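Local coordinates for protein cytochrome P450 (Bacillus megaterium, PDB 5L92) that binds a haem and the steroid corticosterone and probably acts as a monooxygenase that oxidises steroids, at residues F50-V55 with P315-A320; L283-S287 with A320-A324; A36-W40 with L302-L307; R22-F26 with V392-K396. All blocks are in the same frame, centred on the assembly; numbering follows the deposited sequence.

Contact 1: residues F50-V55 with P315-A320; sequences FHYDGV and PWMGSA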
loop_
_atom_site.group_PDB
_atom_site.type_symbol
_atom_site.label_atom_id
_atom_site.label_comp_id
_atom_site.label_asym_id
_atom_site.label_seq_id
_atom_site.Cartn_x
_atom_site.Cartn_y
_atom_site.Cartn_z
ATOM N N PHE A 50 8.262 -7.208 -16.167
ATOM C CA PHE A 50 8.314 -8.244 -15.145
ATOM C C PHE A 50 9.681 -8.454 -14.511
ATOM O O PHE A 50 9.754 -9.082 -13.455
ATOM C CB PHE A 50 7.858 -9.587 -15.727
ATOM C CG PHE A 50 6.402 -9.634 -16.123
ATOM C CD1 PHE A 50 5.414 -9.840 -15.184
ATOM C CD2 PHE A 50 6.025 -9.518 -17.448
ATOM C CE1 PHE A 50 4.053 -9.888 -15.558
ATOM C CE2 PHE A 50 4.686 -9.583 -17.821
ATOM C CZ PHE A 50 3.700 -9.761 -16.870
ATOM N N HIS A 51 10.753 -8.025 -15.138
ATOM C CA HIS A 51 12.067 -8.287 -14.586
ATOM C C HIS A 51 12.541 -7.093 -13.790
ATOM O O HIS A 51 12.120 -5.953 -14.012
ATOM C CB HIS A 51 13.077 -8.659 -15.677
ATOM C CG HIS A 51 13.406 -7.553 -16.633
ATOM N ND1 HIS A 51 12.443 -6.835 -17.321
ATOM C CD2 HIS A 51 14.602 -7.070 -17.045
ATOM C CE1 HIS A 51 13.040 -5.955 -18.104
ATOM N NE2 HIS A 51 14.349 -6.073 -17.949
ATOM N N TYR A 52 13.424 -7.391 -12.839
ATOM C CA TYR A 52 13.841 -6.416 -11.831
ATOM C C TYR A 52 14.431 -5.180 -12.472
ATOM O O TYR A 52 14.123 -4.047 -12.073
ATOM C CB TYR A 52 14.863 -7.051 -10.887
ATOM C CG TYR A 52 15.313 -6.201 -9.729
ATOM C CD1 TYR A 52 16.185 -5.129 -9.910
ATOM C CD2 TYR A 52 14.890 -6.483 -8.446
ATOM C CE1 TYR A 52 16.596 -4.368 -8.829
ATOM C CE2 TYR A 52 15.287 -5.738 -7.386
ATOM C CZ TYR A 52 16.148 -4.689 -7.571
ATOM O OH TYR A 52 16.529 -3.971 -6.470
ATOM N N ASP A 53 15.301 -5.374 -13.454
ATOM C CA ASP A 53 15.998 -4.245 -14.044
ATOM C C ASP A 53 15.020 -3.366 -14.796
ATOM O O ASP A 53 15.165 -2.141 -14.802
ATOM C CB ASP A 53 17.112 -4.749 -14.977
ATOM C CG ASP A 53 17.993 -3.617 -15.519
ATOM O OD1 ASP A 53 18.758 -3.022 -14.719
ATOM O OD2 ASP A 53 17.914 -3.325 -16.740
ATOM N N GLY A 54 14.010 -3.987 -15.407
ATOM C CA GLY A 54 12.968 -3.228 -16.082
ATOM C C GLY A 54 12.107 -2.436 -15.118
ATOM O O GLY A 54 11.823 -1.250 -15.345
ATOM N N VAL A 55 11.655 -3.082 -14.037
ATOM C CA VAL A 55 10.856 -2.366 -13.048
ATOM C C VAL A 55 11.655 -1.196 -12.489
ATOM O O VAL A 55 11.160 -0.060 -12.403
ATOM C CB VAL A 55 10.382 -3.323 -11.935
ATOM C CG1 VAL A 55 9.779 -2.542 -10.772
ATOM C CG2 VAL A 55 9.360 -4.330 -12.462
ATOM N N PRO A 315 4.759 -1.714 -14.371
ATOM C CA PRO A 315 5.868 -2.422 -13.725
ATOM C C PRO A 315 5.370 -3.257 -12.549
ATOM O O PRO A 315 4.681 -2.765 -11.655
ATOM C CB PRO A 315 6.796 -1.287 -13.281
ATOM C CG PRO A 315 5.888 -0.097 -13.116
ATOM C CD PRO A 315 4.871 -0.252 -14.222
ATOM N N TRP A 316 5.719 -4.534 -12.572
ATOM C CA TRP A 316 5.255 -5.497 -11.586
ATOM C C TRP A 316 6.329 -5.695 -10.515
ATOM O O TRP A 316 7.160 -6.599 -10.608
ATOM C CB TRP A 316 4.916 -6.813 -12.267
ATOM C CG TRP A 316 3.652 -6.749 -13.143
ATOM C CD1 TRP A 316 3.582 -6.411 -14.459
ATOM C CD2 TRP A 316 2.310 -7.038 -12.738
ATOM N NE1 TRP A 316 2.284 -6.486 -14.908
ATOM C CE2 TRP A 316 1.480 -6.868 -13.867
ATOM C CE3 TRP A 316 1.737 -7.461 -11.541
ATOM C CZ2 TRP A 316 0.100 -7.090 -13.827
ATOM C CZ3 TRP A 316 0.366 -7.664 -11.484
ATOM C CH2 TRP A 316 -0.446 -7.476 -12.628
ATOM N N MET A 317 6.244 -4.927 -9.431
ATOM C CA MET A 317 7.216 -5.142 -8.363
ATOM C C MET A 317 7.109 -6.562 -7.808
ATOM O O MET A 317 8.130 -7.178 -7.492
ATOM C CB MET A 317 7.049 -4.117 -7.250
ATOM C CG MET A 317 7.350 -2.693 -7.730
ATOM S SD MET A 317 5.817 -1.854 -8.147
ATOM C CE MET A 317 5.306 -1.535 -6.475
ATOM N N GLY A 318 5.886 -7.114 -7.733
ATOM C CA GLY A 318 5.718 -8.492 -7.300
ATOM C C GLY A 318 6.523 -9.496 -8.118
ATOM O O GLY A 318 7.071 -10.465 -7.572
ATOM N N SER A 319 6.614 -9.278 -9.426
ATOM C CA SER A 319 7.456 -10.097 -10.288
ATOM C C SER A 319 8.943 -9.821 -10.089
ATOM O O SER A 319 9.748 -10.755 -9.974
ATOM C CB SER A 319 7.066 -9.854 -11.742
ATOM O OG SER A 319 7.761 -10.737 -12.601
ATOM N N ALA A 320 9.326 -8.543 -10.098
ATOM C CA ALA A 320 10.711 -8.160 -9.853
ATOM C C ALA A 320 11.249 -8.783 -8.574
ATOM O O ALA A 320 12.445 -9.089 -8.483
ATOM C CB ALA A 320 10.840 -6.637 -9.763
#
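F50 lays its ring over the five-membered ring of W316 in an offset stack, the centroids 4.7 Å apart and the planes only 8° from parallel. In the cytochrome P450 fold the two aromatics stand at the C-terminal ends of two neighbouring parallel strands inside the mixed sheet, each where a strand gives way to a helix: strand 46-49 runs into helix 52-60, and strand 312-315 into the short helix 317-320. Parallel neighbouring strands thus bring the starts of the helices that follow them side by side, with the CA atoms of Y52 and A320 only 4.1 Å apart. H51 and W316 occupy the N-cap positions. Between the helix starts V55 is the filler: its CG2 lies 4.1 Å from P315 CB and 3.8 Å from A320 CB, while its CG1 reaches M317 CG at 3.9 Å. M317 also touches the haem, so this seam of apolar side chains backs onto the cofactor pocket. Around the stack, W28 of helix 26-33 meets both rings edge-to-face, and W316 NE1 is hydrogen-bonded to D48 OD1. Y52 sets CB against A320 CB at 4.2 Å, and its OH is hydrogen-bonded to V341 O. The one hydrogen bond joining the segments runs from S319 OG to the carbonyl oxygen F50 O, 2.7 Å away.

Contact 2: residues L283-S287 with A320-A324; sequences LRYRS and AHRDA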
loop_
_atom_site.group_PDB
_atom_site.type_symbol
_atom_site.label_atom_id
_atom_site.label_comp_id
_atom_site.label_asym_id
_atom_site.label_seq_id
_atom_site.Cartn_x
_atom_site.Cartn_y
_atom_site.Cartn_z
ATOM N N LEU A 283 7.420 -7.983 2.626
ATOM C CA LEU A 283 7.353 -6.942 1.602
ATOM C C LEU A 283 7.834 -7.443 0.245
ATOM O O LEU A 283 7.384 -6.955 -0.799
ATOM C CB LEU A 283 8.200 -5.733 2.012
ATOM C CG LEU A 283 7.534 -4.931 3.125
ATOM C CD1 LEU A 283 8.539 -4.027 3.833
ATOM C CD2 LEU A 283 6.353 -4.107 2.554
ATOM N N ARG A 284 8.766 -8.379 0.237
ATOM C CA ARG A 284 9.268 -8.960 -1.015
ATOM C C ARG A 284 8.333 -10.050 -1.538
ATOM O O ARG A 284 8.007 -10.085 -2.733
ATOM C CB ARG A 284 10.678 -9.553 -0.782
ATOM C CG ARG A 284 11.410 -9.906 -2.081
ATOM C CD ARG A 284 12.561 -10.958 -1.949
ATOM N NE ARG A 284 12.169 -12.256 -1.370
ATOM C CZ ARG A 284 11.940 -13.372 -2.064
ATOM N NH1 ARG A 284 12.036 -13.404 -3.382
ATOM N NH2 ARG A 284 11.593 -14.474 -1.433
ATOM N N TYR A 285 7.911 -10.958 -0.649
ATOM C CA TYR A 285 7.279 -12.227 -1.002
ATOM C C TYR A 285 5.775 -12.095 -1.225
ATOM O O TYR A 285 5.227 -12.745 -2.118
ATOM C CB TYR A 285 7.575 -13.259 0.105
ATOM C CG TYR A 285 7.330 -14.701 -0.275
ATOM C CD1 TYR A 285 8.241 -15.415 -1.057
ATOM C CD2 TYR A 285 6.199 -15.348 0.154
ATOM C CE1 TYR A 285 7.995 -16.748 -1.384
ATOM C CE2 TYR A 285 5.962 -16.650 -0.143
ATOM C CZ TYR A 285 6.845 -17.353 -0.914
ATOM O OH TYR A 285 6.548 -18.650 -1.202
ATOM N N ARG A 286 5.106 -11.249 -0.442
ATOM C CA ARG A 286 3.672 -11.029 -0.542
ATOM C C ARG A 286 3.389 -9.527 -0.454
ATOM O O ARG A 286 2.815 -9.003 0.497
ATOM C CB ARG A 286 2.925 -11.836 0.500
ATOM C CG ARG A 286 2.756 -13.308 0.029
ATOM C CD ARG A 286 1.665 -14.040 0.776
ATOM N NE ARG A 286 1.760 -15.465 0.573
ATOM C CZ ARG A 286 1.345 -16.108 -0.510
ATOM N NH1 ARG A 286 0.801 -15.442 -1.512
ATOM N NH2 ARG A 286 1.485 -17.429 -0.597
ATOM N N SER A 287 3.872 -8.837 -1.455
ATOM C CA SER A 287 3.919 -7.382 -1.427
ATOM C C SER A 287 2.510 -6.790 -1.414
ATOM O O SER A 287 1.698 -7.138 -2.277
ATOM C CB SER A 287 4.694 -6.906 -2.637
ATOM O OG SER A 287 5.803 -7.769 -2.895
ATOM N N ALA A 320 9.326 -8.543 -10.098
ATOM C CA ALA A 320 10.711 -8.160 -9.853
ATOM C C ALA A 320 11.249 -8.783 -8.574
ATOM O O ALA A 320 12.445 -9.089 -8.483
ATOM C CB ALA A 320 10.840 -6.637 -9.763
ATOM N N HIS A 321 10.393 -8.919 -7.551
ATOM C CA HIS A 321 10.799 -9.393 -6.241
ATOM C C HIS A 321 11.143 -10.882 -6.222
ATOM O O HIS A 321 11.667 -11.346 -5.197
ATOM C CB HIS A 321 9.684 -9.146 -5.238
ATOM C CG HIS A 321 9.497 -7.712 -4.871
ATOM N ND1 HIS A 321 8.352 -7.247 -4.257
ATOM C CD2 HIS A 321 10.296 -6.637 -5.059
ATOM C CE1 HIS A 321 8.480 -5.951 -4.039
ATOM N NE2 HIS A 321 9.639 -5.552 -4.531
ATOM N N ARG A 322 10.784 -11.614 -7.291
ATOM C CA ARG A 322 11.046 -13.031 -7.492
ATOM C C ARG A 322 12.098 -13.296 -8.583
ATOM O O ARG A 322 12.234 -14.428 -9.041
ATOM C CB ARG A 322 9.751 -13.758 -7.866
ATOM C CG ARG A 322 8.547 -13.579 -6.959
ATOM C CD ARG A 322 8.740 -14.234 -5.627
ATOM N NE ARG A 322 7.564 -14.226 -4.752
ATOM C CZ ARG A 322 6.823 -15.301 -4.483
ATOM N NH1 ARG A 322 7.100 -16.483 -5.018
ATOM N NH2 ARG A 322 5.818 -15.202 -3.656
ATOM N N ASP A 323 12.824 -12.279 -9.011
ATOM C CA ASP A 323 13.782 -12.378 -10.103
ATOM C C ASP A 323 15.070 -13.035 -9.593
ATOM O O ASP A 323 15.697 -12.531 -8.649
ATOM C CB ASP A 323 14.039 -10.961 -10.625
ATOM C CG ASP A 323 14.889 -10.927 -11.879
ATOM O OD1 ASP A 323 15.846 -11.729 -11.978
ATOM O OD2 ASP A 323 14.604 -10.074 -12.763
ATOM N N ALA A 324 15.462 -14.158 -10.200
ATOM C CA ALA A 324 16.577 -14.935 -9.636
ATOM C C ALA A 324 17.899 -14.171 -9.678
ATOM O O ALA A 324 18.749 -14.358 -8.793
ATOM C CB ALA A 324 16.724 -16.253 -10.365
HETATM O O HOH W 1 6.680 -11.429 -4.853
#
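H321, R322 and R284 bury the most surface here, and each has polar partners. H321 points its ring at the end of helix 275-285: ND1 donates to S287 OG at 2.9 Å, and S287 OG in turn donates a hydrogen bond to L283 O, 2.7 Å away, while NE2 is bonded to the backbone of M343. R284 folds back along H321, with its CG 3.7 Å from H321 CB, so that NH1 can donate to H321 O at 2.8 Å. This arginine closes the ExxR motif of the P450 K helix, its NE in a salt bridge with E281, and the contact shows how that conserved pair is tied to the type I turn A320-D323. R322 approaches from the next position of the turn. Its guanidinium lies flat on the Y285 ring, a cation-pi stack with CZ 4.0 Å from the centroid, and is anchored by a salt bridge to E331. NH2 donates to Y285 O at 3.0 Å, and water 1 bridges R322 NE (2.9 Å) and R284 O (2.8 Å).

Contact 3: residues A36-W40 with L302-L307; sequences APVQW and LAGKKL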
loop_
_atom_site.group_PDB
_atom_site.type_symbol
_atom_site.label_atom_id
_atom_site.label_comp_id
_atom_site.label_asym_id
_atom_site.label_seq_id
_atom_site.Cartn_x
_atom_site.Cartn_y
_atom_site.Cartn_z
ATOM N N ALA A 36 9.647 -13.253 -22.003
ATOM C CA ALA A 36 9.566 -11.898 -22.544
ATOM C C ALA A 36 9.157 -10.965 -21.404
ATOM O O ALA A 36 7.969 -10.678 -21.205
ATOM C CB ALA A 36 8.566 -11.820 -23.701
ATOM N N PRO A 37 10.127 -10.467 -20.632
ATOM C CA PRO A 37 9.788 -9.674 -19.450
ATOM C C PRO A 37 9.184 -8.304 -19.765
ATOM O O PRO A 37 8.661 -7.665 -18.853
ATOM C CB PRO A 37 11.135 -9.533 -18.737
ATOM C CG PRO A 37 12.135 -9.603 -19.861
ATOM C CD PRO A 37 11.583 -10.675 -20.743
ATOM N N VAL A 38 9.266 -7.829 -21.001
ATOM C CA VAL A 38 8.602 -6.600 -21.439
ATOM C C VAL A 38 7.680 -7.002 -22.568
ATOM O O VAL A 38 8.151 -7.450 -23.613
ATOM C CB VAL A 38 9.598 -5.531 -21.899
ATOM C CG1 VAL A 38 8.889 -4.344 -22.607
ATOM C CG2 VAL A 38 10.407 -5.049 -20.712
ATOM N N GLN A 39 6.371 -6.857 -22.382
ATOM C CA GLN A 39 5.512 -7.255 -23.485
ATOM C C GLN A 39 4.171 -6.553 -23.465
ATOM O O GLN A 39 3.610 -6.230 -22.408
ATOM C CB GLN A 39 5.329 -8.779 -23.540
ATOM C CG GLN A 39 4.405 -9.451 -22.564
ATOM C CD GLN A 39 4.420 -10.982 -22.774
ATOM O OE1 GLN A 39 4.984 -11.744 -21.971
ATOM N NE2 GLN A 39 3.849 -11.422 -23.887
ATOM N N TRP A 40 3.712 -6.258 -24.679
ATOM C CA TRP A 40 2.444 -5.586 -24.873
ATOM C C TRP A 40 1.333 -6.606 -24.701
ATOM O O TRP A 40 1.345 -7.674 -25.334
ATOM C CB TRP A 40 2.381 -4.945 -26.254
ATOM C CG TRP A 40 1.052 -4.307 -26.581
ATOM C CD1 TRP A 40 0.084 -4.789 -27.427
ATOM C CD2 TRP A 40 0.566 -3.062 -26.092
ATOM N NE1 TRP A 40 -0.972 -3.918 -27.483
ATOM C CE2 TRP A 40 -0.707 -2.846 -26.679
ATOM C CE3 TRP A 40 1.072 -2.107 -25.213
ATOM C CZ2 TRP A 40 -1.479 -1.720 -26.411
ATOM C CZ3 TRP A 40 0.278 -0.959 -24.941
ATOM C CH2 TRP A 40 -0.966 -0.785 -25.544
ATOM N N LEU A 302 12.883 -0.193 -24.223
ATOM C CA LEU A 302 13.006 -0.779 -22.887
ATOM C C LEU A 302 13.203 -2.266 -23.104
ATOM O O LEU A 302 12.321 -2.912 -23.669
ATOM C CB LEU A 302 11.760 -0.526 -22.023
ATOM C CG LEU A 302 11.815 -1.106 -20.591
ATOM C CD1 LEU A 302 12.815 -0.320 -19.744
ATOM C CD2 LEU A 302 10.455 -1.152 -19.884
ATOM N N ALA A 303 14.379 -2.785 -22.751
ATOM C CA ALA A 303 14.735 -4.188 -23.037
ATOM C C ALA A 303 14.462 -4.565 -24.499
ATOM O O ALA A 303 13.931 -5.637 -24.814
ATOM C CB ALA A 303 13.993 -5.128 -22.085
ATOM N N GLY A 304 14.814 -3.663 -25.410
ATOM C CA GLY A 304 14.719 -3.977 -26.828
ATOM C C GLY A 304 13.339 -3.851 -27.433
ATOM O O GLY A 304 13.177 -4.133 -28.628
ATOM N N LYS A 305 12.348 -3.432 -26.655
ATOM C CA LYS A 305 11.004 -3.172 -27.130
ATOM C C LYS A 305 10.806 -1.672 -27.286
ATOM O O LYS A 305 11.398 -0.881 -26.564
ATOM C CB LYS A 305 9.979 -3.741 -26.153
ATOM C CG LYS A 305 9.977 -5.272 -26.069
ATOM C CD LYS A 305 9.300 -5.878 -27.301
ATOM C CE LYS A 305 9.380 -7.402 -27.275
ATOM N NZ LYS A 305 8.264 -7.976 -26.476
ATOM N N LYS A 306 9.957 -1.284 -28.216
ATOM C CA LYS A 306 9.833 0.116 -28.607
ATOM C C LYS A 306 8.496 0.643 -28.099
ATOM O O LYS A 306 7.458 0.459 -28.734
ATOM C CB LYS A 306 9.975 0.255 -30.120
ATOM C CG LYS A 306 11.352 -0.191 -30.604
ATOM C CD LYS A 306 11.434 -0.231 -32.109
ATOM C CE LYS A 306 11.499 1.179 -32.684
ATOM N NZ LYS A 306 11.151 1.242 -34.141
ATOM N N LEU A 307 8.534 1.315 -26.958
ATOM C CA LEU A 307 7.330 1.855 -26.360
ATOM C C LEU A 307 7.059 3.217 -26.993
ATOM O O LEU A 307 7.988 3.961 -27.288
ATOM C CB LEU A 307 7.504 1.943 -24.844
ATOM C CG LEU A 307 7.462 0.612 -24.062
ATOM C CD1 LEU A 307 8.464 -0.425 -24.506
ATOM C CD2 LEU A 307 7.707 0.846 -22.618
HETATM O O HOH W 2 5.143 -7.206 -26.904
#
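V38 is the bump of this contact, and the tight hairpin turn between strands 300-302 and 305-307 supplies the hollow. With its CA-to-CB bond directed toward the hairpin, the valine has 103 Å² covered. Its CG2 presses on A303 CB at 3.8 Å and L302 CD2 at 4.0 Å, whereas CG1 lies 3.7 Å from K305 CG and 4.4 Å from L307 CD1. The hollow owes its form to a type I' turn from L302 to K305, which reverses the chain at A303 and G304 and gathers L302, A303 and K305 round V38. K305 makes the lid: its aliphatic part runs past V38 until NZ donates to V38 O at 2.9 Å, and water 2 joins K305 NZ (3.2 Å) to W40 N (2.8 Å). Strands 38-40 and 305-307 cross at 56° with axes 8.3 Å apart, so they pack rather than pair. The hairpin rests on an outermost strand of the mixed sheet, 38-41, with W47 of strand 46-49 touching V38, K305 and L307 and helix 52-60 meeting L302.

Contact 4: residues R22-F26 with V392-K396; sequences RFNPF and VYGLK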
loop_
_atom_site.group_PDB
_atom_site.type_symbol
_atom_site.label_atom_id
_atom_site.label_comp_id
_atom_site.label_asym_id
_atom_site.label_seq_id
_atom_site.Cartn_x
_atom_site.Cartn_y
_atom_site.Cartn_z
ATOM N N ARG A 22 -5.554 -16.121 -8.046
ATOM C CA ARG A 22 -5.439 -14.673 -7.845
ATOM C C ARG A 22 -4.465 -14.309 -6.723
ATOM O O ARG A 22 -3.727 -13.325 -6.820
ATOM C CB ARG A 22 -6.812 -14.071 -7.527
ATOM C CG ARG A 22 -7.832 -14.181 -8.645
ATOM C CD ARG A 22 -9.238 -13.810 -8.154
ATOM N NE ARG A 22 -9.645 -12.478 -8.591
ATOM C CZ ARG A 22 -9.598 -11.368 -7.856
ATOM N NH1 ARG A 22 -9.139 -11.389 -6.582
ATOM N NH2 ARG A 22 -10.017 -10.217 -8.416
ATOM N N PHE A 23 -4.480 -15.045 -5.625
ATOM C CA PHE A 23 -3.562 -14.706 -4.553
ATOM C C PHE A 23 -2.169 -15.278 -4.766
ATOM O O PHE A 23 -1.277 -15.010 -3.963
ATOM C CB PHE A 23 -4.113 -15.191 -3.216
ATOM C CG PHE A 23 -3.506 -14.510 -2.022
ATOM C CD1 PHE A 23 -3.568 -13.138 -1.882
ATOM C CD2 PHE A 23 -2.915 -15.247 -1.025
ATOM C CE1 PHE A 23 -3.009 -12.489 -0.745
ATOM C CE2 PHE A 23 -2.366 -14.621 0.111
ATOM C CZ PHE A 23 -2.431 -13.231 0.243
ATOM N N ASN A 24 -1.956 -16.054 -5.817
ATOM C CA ASN A 24 -0.645 -16.627 -6.116
ATOM C C ASN A 24 -0.367 -16.435 -7.609
ATOM O O ASN A 24 -0.400 -17.379 -8.408
ATOM C CB ASN A 24 -0.563 -18.090 -5.669
ATOM C CG ASN A 24 -0.691 -18.242 -4.138
ATOM O OD1 ASN A 24 0.257 -17.994 -3.394
ATOM N ND2 ASN A 24 -1.874 -18.621 -3.674
ATOM N N PRO A 25 -0.086 -15.198 -8.007
ATOM C CA PRO A 25 0.264 -14.899 -9.399
ATOM C C PRO A 25 1.702 -15.236 -9.772
ATOM O O PRO A 25 2.107 -14.977 -10.913
ATOM C CB PRO A 25 0.030 -13.377 -9.481
ATOM C CG PRO A 25 0.341 -12.887 -8.068
ATOM C CD PRO A 25 -0.142 -13.988 -7.159
ATOM N N PHE A 26 2.470 -15.853 -8.875
ATOM C CA PHE A 26 3.920 -15.896 -9.062
ATOM C C PHE A 26 4.375 -16.886 -10.132
ATOM O O PHE A 26 5.427 -16.665 -10.728
ATOM C CB PHE A 26 4.594 -16.172 -7.711
ATOM C CG PHE A 26 4.055 -15.267 -6.599
ATOM C CD1 PHE A 26 4.345 -13.938 -6.596
ATOM C CD2 PHE A 26 3.239 -15.771 -5.607
ATOM C CE1 PHE A 26 3.846 -13.102 -5.599
ATOM C CE2 PHE A 26 2.748 -14.947 -4.624
ATOM C CZ PHE A 26 3.035 -13.612 -4.640
ATOM N N VAL A 392 -4.115 -3.124 -4.779
ATOM C CA VAL A 392 -3.591 -3.688 -3.536
ATOM C C VAL A 392 -3.700 -5.210 -3.549
ATOM O O VAL A 392 -4.498 -5.803 -4.271
ATOM C CB VAL A 392 -4.273 -3.100 -2.276
ATOM C CG1 VAL A 392 -4.052 -1.614 -2.235
ATOM C CG2 VAL A 392 -5.756 -3.437 -2.231
ATOM N N TYR A 393 -2.877 -5.838 -2.718
ATOM C CA TYR A 393 -2.721 -7.281 -2.705
ATOM C C TYR A 393 -2.822 -7.745 -1.249
ATOM O O TYR A 393 -1.993 -7.389 -0.406
ATOM C CB TYR A 393 -1.392 -7.669 -3.353
ATOM C CG TYR A 393 -1.053 -9.130 -3.159
ATOM C CD1 TYR A 393 -1.529 -10.091 -4.033
ATOM C CD2 TYR A 393 -0.267 -9.552 -2.098
ATOM C CE1 TYR A 393 -1.220 -11.461 -3.861
ATOM C CE2 TYR A 393 0.055 -10.914 -1.922
ATOM C CZ TYR A 393 -0.429 -11.854 -2.814
ATOM O OH TYR A 393 -0.135 -13.192 -2.613
ATOM N N GLY A 394 -3.874 -8.471 -0.922
ATOM C CA GLY A 394 -4.058 -8.830 0.463
ATOM C C GLY A 394 -5.306 -9.650 0.622
ATOM O O GLY A 394 -5.953 -10.027 -0.357
ATOM N N LEU A 395 -5.628 -9.924 1.874
ATOM C CA LEU A 395 -6.811 -10.691 2.221
ATOM C C LEU A 395 -7.855 -9.809 2.885
ATOM O O LEU A 395 -7.532 -8.891 3.623
ATOM C CB LEU A 395 -6.432 -11.831 3.145
ATOM C CG LEU A 395 -5.361 -12.737 2.562
ATOM C CD1 LEU A 395 -5.002 -13.777 3.603
ATOM C CD2 LEU A 395 -5.832 -13.417 1.256
ATOM N N LYS A 396 -9.117 -10.142 2.655
ATOM C CA LYS A 396 -10.221 -9.410 3.259
ATOM C C LYS A 396 -10.483 -9.826 4.700
ATOM O O LYS A 396 -11.040 -9.036 5.477
ATOM C CB LYS A 396 -11.479 -9.627 2.432
ATOM C CG LYS A 396 -11.303 -9.207 0.929
ATOM C CD LYS A 396 -12.408 -9.734 0.035
ATOM C CE LYS A 396 -13.777 -9.339 0.535
ATOM N NZ LYS A 396 -13.861 -7.887 0.871
#
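Neither backbone forms a regular element in this contact. Residues 22-26 make the short bend that joins helix 19-22 to helix 26-33, turning through N24 and P25, while 392-396 runs open, almost fully extended at G394 (phi 180°, psi -174°). Even the nearest CA atoms, those of F23 and Y393, stay 7.7 Å apart, which leaves side chains to bridge the gap. F23 is the centre of a sandwich. Over one face of its ring lies Y393, with planes at 7° but slid so far that the rings barely overlap, F23 CE1 coming to 3.4 Å from Y393 CZ. The opposite face receives L395 in a CH-pi contact, CD2 being 3.6 Å from the ring centroid. Y393 reaches past the ring to donate its OH to F23 O at 2.5 Å. P25 CD (4.3 Å from Y393 CE1) and F26 CZ (3.8 Å from Y393 OH) close on the side of the tyrosine ring away from F23. The contact joins the N-terminal part of the P450 chain to the loop between strands 377-378 and 399-401, just after F391 of the corticosterone pocket. Helix 247-260 borders it through Y256, edge-to-face on F23, and NH1 of R286, just beyond helix 275-285, hydrogen-bonds to Y393 OH.

The four contacts sew distant segments together. Along the chain 22-26, 36-40, 50-55 and 283-287 precede their partners 302-307, 315-320, 320-324 and 392-396; contact 4 encloses the rest, while contacts 1, 2 and 3 interleave. Contacts 1 and 2, centres 9 Å apart, share A320, and Y52 N hydrogen-bonds to D323. Contacts 1 and 3, centres about 12 Å apart, are joined by the backbone hydrogen bond F50 N to P37 O, just beyond paired strands 38-41 and 46-49. Contacts 2 and 4, centres about 13 Å apart, meet through R286. Centres of contacts 3 and 4 lie about 25 Å apart: the row runs from the sheet edge past haem-facing contacts 1 and 2 to loops near both chain termini.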